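Local structure of SnoaL-like domain-containing protein (Silicibacter pomeroyi, 3FLJ) at residues 39-49 against 59-69. The protein is of unknown function but has a SnoaL-like domain with a cystatin-like fold, which in relatives often encloses a pocket for small molecules. Numbering follows the deposited sequence. Where two conformers were deposited one is given.
Sequences IHALLAEDVRF and TGRDPVAAVLG
The backbone oxygen of Val47 is gripped twice by the chain leading into helix 61-74. Gly60 N donates to Val47 O over 2.9 Å, in the carbonyl plane and nearly straight (163° at the hydrogen), while Thr59 CA lies 3.3 Å from Val47 O in a weaker CA-H...O contact. Arg48 and Thr59 form the neighbouring antiparallel, non-hydrogen-bonded pair. Two residues earlier, Glu45 O accepts from Arg61 N at 3.2 Å, the donor standing 46° out of the carbonyl plane. Gly60 is the N-cap of the helix, and its backbone angles would jam any side chain against the carbonyl oxygen of Thr59. The Arg61 guanidinium lays one face over Glu45 CA, with Leu43 O in plane at its edge. His40 NE2 donates to Asp62 OD1, which lies near the ring plane, and Glu45 OE1 forms a long salt bridge with Arg61 NH1; His40, Glu45 and Arg61 each have a second conformer, so these pairings are tentative.

Deeper in, the contact is apolar. Phe49 CB rests on Val64, with CG1 at 3.6 Å; with CG of Phe49 trans to the amide nitrogen (chi1 175°), the ring is carried along the helix. There CE2 meets Val67 CG1 at 3.7 Å and CE1 meets Leu68 CD2 at 3.5 Å, both obliquely; the ring also packs edge-to-face with Phe120. Were it cut back to an alanine, Val67 and Leu68 would probably face a gap and Phe120 would lose its aromatic neighbour. The other branch of Leu68, CD1, packs 3.7 Å from Ile39 CG2, and Leu43 CD1 sits 4.0 Å from Ala65 CB beside Val64.

Thus helix 61-74 is laid against strand 47-50 and the end of helix 36-40, and an unidentified molecule, probably from the crystallisation medium, lies near Leu68 and may mark a pocket, consistent with the helix-on-curved-sheet design of the cystatin-like, SnoaL-like fold.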
loop_
_atom_site.group_PDB
_atom_site.type_symbol
_atom_site.label_atom_id
_atom_site.label_comp_id
_atom_site.label_asym_id
_atom_site.label_seq_id
_atom_site.Cartn_x
_atom_site.Cartn_y
_atom_site.Cartn_z
ATOM N N ILE A 39 10.146 12.454 -14.964
ATOM C CA ILE A 39 10.117 11.108 -14.359
ATOM C C ILE A 39 11.245 10.215 -14.930
ATOM O O ILE A 39 11.908 9.541 -14.146
ATOM C CB ILE A 39 8.713 10.415 -14.541
ATOM C CG1 ILE A 39 7.616 11.162 -13.758
ATOM C CG2 ILE A 39 8.743 8.965 -14.062
ATOM C CD1 ILE A 39 6.184 10.853 -14.209
ATOM N N HIS A 40 11.443 10.261 -16.265
ATOM C CA HIS A 40 12.433 9.444 -16.991
ATOM C C HIS A 40 13.830 9.401 -16.324
ATOM O O HIS A 40 14.390 8.312 -16.144
ATOM C CB HIS A 40 12.535 9.940 -18.449
ATOM C CG HIS A 40 13.188 8.979 -19.387
ATOM N ND1 HIS A 40 14.546 8.956 -19.602
ATOM C CD2 HIS A 40 12.661 8.039 -20.204
ATOM C CE1 HIS A 40 14.833 8.031 -20.501
ATOM N NE2 HIS A 40 13.706 7.459 -20.881
ATOM N N ALA A 41 14.354 10.578 -15.959
ATOM C CA ALA A 41 15.695 10.718 -15.335
ATOM C C ALA A 41 15.916 10.008 -13.987
ATOM O O ALA A 41 17.062 9.719 -13.627
ATOM C CB ALA A 41 16.088 12.206 -15.222
ATOM N N LEU A 42 14.836 9.742 -13.260
ATOM C CA LEU A 42 14.892 9.029 -11.973
ATOM C C LEU A 42 14.806 7.495 -12.072
ATOM O O LEU A 42 15.040 6.814 -11.066
ATOM C CB LEU A 42 13.763 9.537 -11.062
ATOM C CG LEU A 42 13.714 11.064 -10.839
ATOM C CD1 LEU A 42 12.626 11.391 -9.839
ATOM C CD2 LEU A 42 15.051 11.647 -10.384
ATOM N N LEU A 43 14.538 6.961 -13.270
ATOM C CA LEU A 43 14.281 5.531 -13.464
ATOM C C LEU A 43 15.497 4.792 -13.977
ATOM O O LEU A 43 16.193 5.298 -14.847
ATOM C CB LEU A 43 13.137 5.339 -14.469
ATOM C CG LEU A 43 11.801 6.042 -14.211
ATOM C CD1 LEU A 43 10.806 5.773 -15.367
ATOM C CD2 LEU A 43 11.194 5.665 -12.874
ATOM N N ALA A 44 15.731 3.581 -13.465
ATOM C CA ALA A 44 16.795 2.712 -13.988
ATOM C C ALA A 44 16.398 2.298 -15.422
ATOM O O ALA A 44 15.189 2.240 -15.757
ATOM C CB ALA A 44 16.988 1.476 -13.097
ATOM N N GLU A 45 17.404 2.038 -16.265
ATOM C CA GLU A 45 17.164 1.647 -17.670
ATOM C C GLU A 45 16.176 0.471 -17.795
ATOM O O GLU A 45 15.293 0.503 -18.661
ATOM C CB GLU A 45 18.488 1.354 -18.385
ATOM C CG GLU A 45 18.365 1.180 -19.898
ATOM C CD GLU A 45 19.702 1.242 -20.633
ATOM O OE1 GLU A 45 20.566 2.086 -20.287
ATOM O OE2 GLU A 45 19.874 0.461 -21.594
ATOM N N ASP A 46 16.296 -0.507 -16.886
ATOM C CA ASP A 46 15.453 -1.712 -16.807
ATOM C C ASP A 46 14.479 -1.682 -15.601
ATOM O O ASP A 46 14.177 -2.735 -15.008
ATOM C CB ASP A 46 16.362 -2.970 -16.785
ATOM C CG ASP A 46 17.356 -3.009 -15.587
ATOM O OD1 ASP A 46 17.434 -2.043 -14.773
ATOM O OD2 ASP A 46 18.094 -4.018 -15.494
ATOM N N VAL A 47 13.994 -0.479 -15.246
ATOM C CA VAL A 47 13.040 -0.291 -14.131
ATOM C C VAL A 47 11.791 -1.177 -14.311
ATOM O O VAL A 47 11.333 -1.357 -15.434
ATOM C CB VAL A 47 12.587 1.208 -13.966
ATOM C CG1 VAL A 47 11.910 1.746 -15.247
ATOM C CG2 VAL A 47 11.668 1.388 -12.726
ATOM N N ARG A 48 11.313 -1.748 -13.209
ATOM C CA ARG A 48 10.119 -2.589 -13.157
ATOM C C ARG A 48 9.035 -1.799 -12.428
ATOM O O ARG A 48 9.254 -1.379 -11.292
ATOM C CB ARG A 48 10.431 -3.881 -12.421
ATOM C CG ARG A 48 11.408 -4.761 -13.175
ATOM C CD ARG A 48 11.799 -6.017 -12.422
ATOM N NE ARG A 48 12.685 -5.798 -11.261
ATOM C CZ ARG A 48 14.001 -5.489 -11.294
ATOM N NH1 ARG A 48 14.680 -5.323 -12.432
ATOM N NH2 ARG A 48 14.666 -5.346 -10.144
ATOM N N PHE A 49 7.909 -1.549 -13.105
ATOM C CA PHE A 49 6.743 -0.862 -12.527
ATOM C C PHE A 49 5.604 -1.881 -12.385
ATOM O O PHE A 49 5.230 -2.502 -13.375
ATOM C CB PHE A 49 6.311 0.342 -13.349
ATOM C CG PHE A 49 5.053 0.992 -12.838
ATOM C CD1 PHE A 49 5.071 1.730 -11.646
ATOM C CD2 PHE A 49 3.840 0.838 -13.521
ATOM C CE1 PHE A 49 3.897 2.323 -11.137
ATOM C CE2 PHE A 49 2.646 1.419 -13.028
ATOM C CZ PHE A 49 2.673 2.169 -11.834
ATOM N N THR A 59 8.281 -3.061 -17.865
ATOM C CA THR A 59 9.743 -3.004 -17.778
ATOM C C THR A 59 10.320 -2.030 -18.812
ATOM O O THR A 59 9.940 -2.077 -19.978
ATOM C CB THR A 59 10.363 -4.407 -17.944
ATOM O OG1 THR A 59 9.819 -5.283 -16.944
ATOM C CG2 THR A 59 11.905 -4.360 -17.796
ATOM N N GLY A 60 11.224 -1.155 -18.364
ATOM C CA GLY A 60 11.916 -0.178 -19.225
ATOM C C GLY A 60 11.564 1.256 -18.879
ATOM O O GLY A 60 10.389 1.551 -18.667
ATOM N N ARG A 61 12.573 2.133 -18.865
ATOM C CA ARG A 61 12.366 3.543 -18.506
ATOM C C ARG A 61 11.388 4.273 -19.441
ATOM O O ARG A 61 10.571 5.051 -18.951
ATOM C CB ARG A 61 13.684 4.331 -18.350
ATOM C CG ARG A 61 14.600 4.393 -19.572
ATOM C CD ARG A 61 15.606 5.552 -19.489
ATOM N NE ARG A 61 16.581 5.415 -18.398
ATOM C CZ ARG A 61 17.880 5.072 -18.494
ATOM N NH1 ARG A 61 18.485 4.795 -19.661
ATOM N NH2 ARG A 61 18.606 5.002 -17.367
ATOM N N ASP A 62 11.456 4.016 -20.754
ATOM C CA ASP A 62 10.528 4.654 -21.718
ATOM C C ASP A 62 9.050 4.275 -21.478
ATOM O O ASP A 62 8.228 5.175 -21.263
ATOM C CB ASP A 62 10.956 4.428 -23.180
ATOM C CG ASP A 62 12.213 5.192 -23.571
ATOM O OD1 ASP A 62 12.857 5.842 -22.725
ATOM O OD2 ASP A 62 12.568 5.121 -24.765
ATOM N N PRO A 63 8.703 2.969 -21.515
ATOM C CA PRO A 63 7.313 2.615 -21.202
ATOM C C PRO A 63 6.832 2.962 -19.770
ATOM O O PRO A 63 5.683 3.395 -19.613
ATOM C CB PRO A 63 7.257 1.102 -21.478
ATOM C CG PRO A 63 8.630 0.636 -21.536
ATOM C CD PRO A 63 9.477 1.784 -21.948
ATOM N N VAL A 64 7.700 2.806 -18.765
ATOM C CA VAL A 64 7.327 3.102 -17.361
ATOM C C VAL A 64 7.034 4.593 -17.152
ATOM O O VAL A 64 6.049 4.929 -16.492
ATOM C CB VAL A 64 8.357 2.539 -16.349
ATOM C CG1 VAL A 64 8.117 3.067 -14.922
ATOM C CG2 VAL A 64 8.318 1.005 -16.395
ATOM N N ALA A 65 7.878 5.464 -17.714
ATOM C CA ALA A 65 7.679 6.926 -17.625
ATOM C C ALA A 65 6.328 7.339 -18.258
ATOM O O ALA A 65 5.620 8.177 -17.701
ATOM C CB ALA A 65 8.856 7.690 -18.270
ATOM N N ALA A 66 5.994 6.730 -19.403
ATOM C CA ALA A 66 4.706 6.933 -20.095
ATOM C C ALA A 66 3.517 6.485 -19.255
ATOM O O ALA A 66 2.528 7.209 -19.165
ATOM C CB ALA A 66 4.694 6.230 -21.459
ATOM N N VAL A 67 3.626 5.311 -18.628
ATOM C CA VAL A 67 2.575 4.787 -17.750
ATOM C C VAL A 67 2.391 5.716 -16.550
ATOM O O VAL A 67 1.264 6.100 -16.252
ATOM C CB VAL A 67 2.831 3.298 -17.308
ATOM C CG1 VAL A 67 1.773 2.823 -16.302
ATOM C CG2 VAL A 67 2.824 2.389 -18.523
ATOM N N LEU A 68 3.494 6.107 -15.901
ATOM C CA LEU A 68 3.442 7.018 -14.739
ATOM C C LEU A 68 2.861 8.394 -15.081
ATOM O O LEU A 68 2.139 8.971 -14.255
ATOM C CB LEU A 68 4.816 7.151 -14.064
ATOM C CG LEU A 68 5.323 5.897 -13.336
ATOM C CD1 LEU A 68 6.821 6.037 -13.010
ATOM C CD2 LEU A 68 4.505 5.623 -12.051
ATOM N N GLY A 69 3.179 8.897 -16.281
ATOM C CA GLY A 69 2.592 10.130 -16.820
ATOM C C GLY A 69 1.068 10.044 -16.886
ATOM O O GLY A 69 0.387 10.973 -16.443
#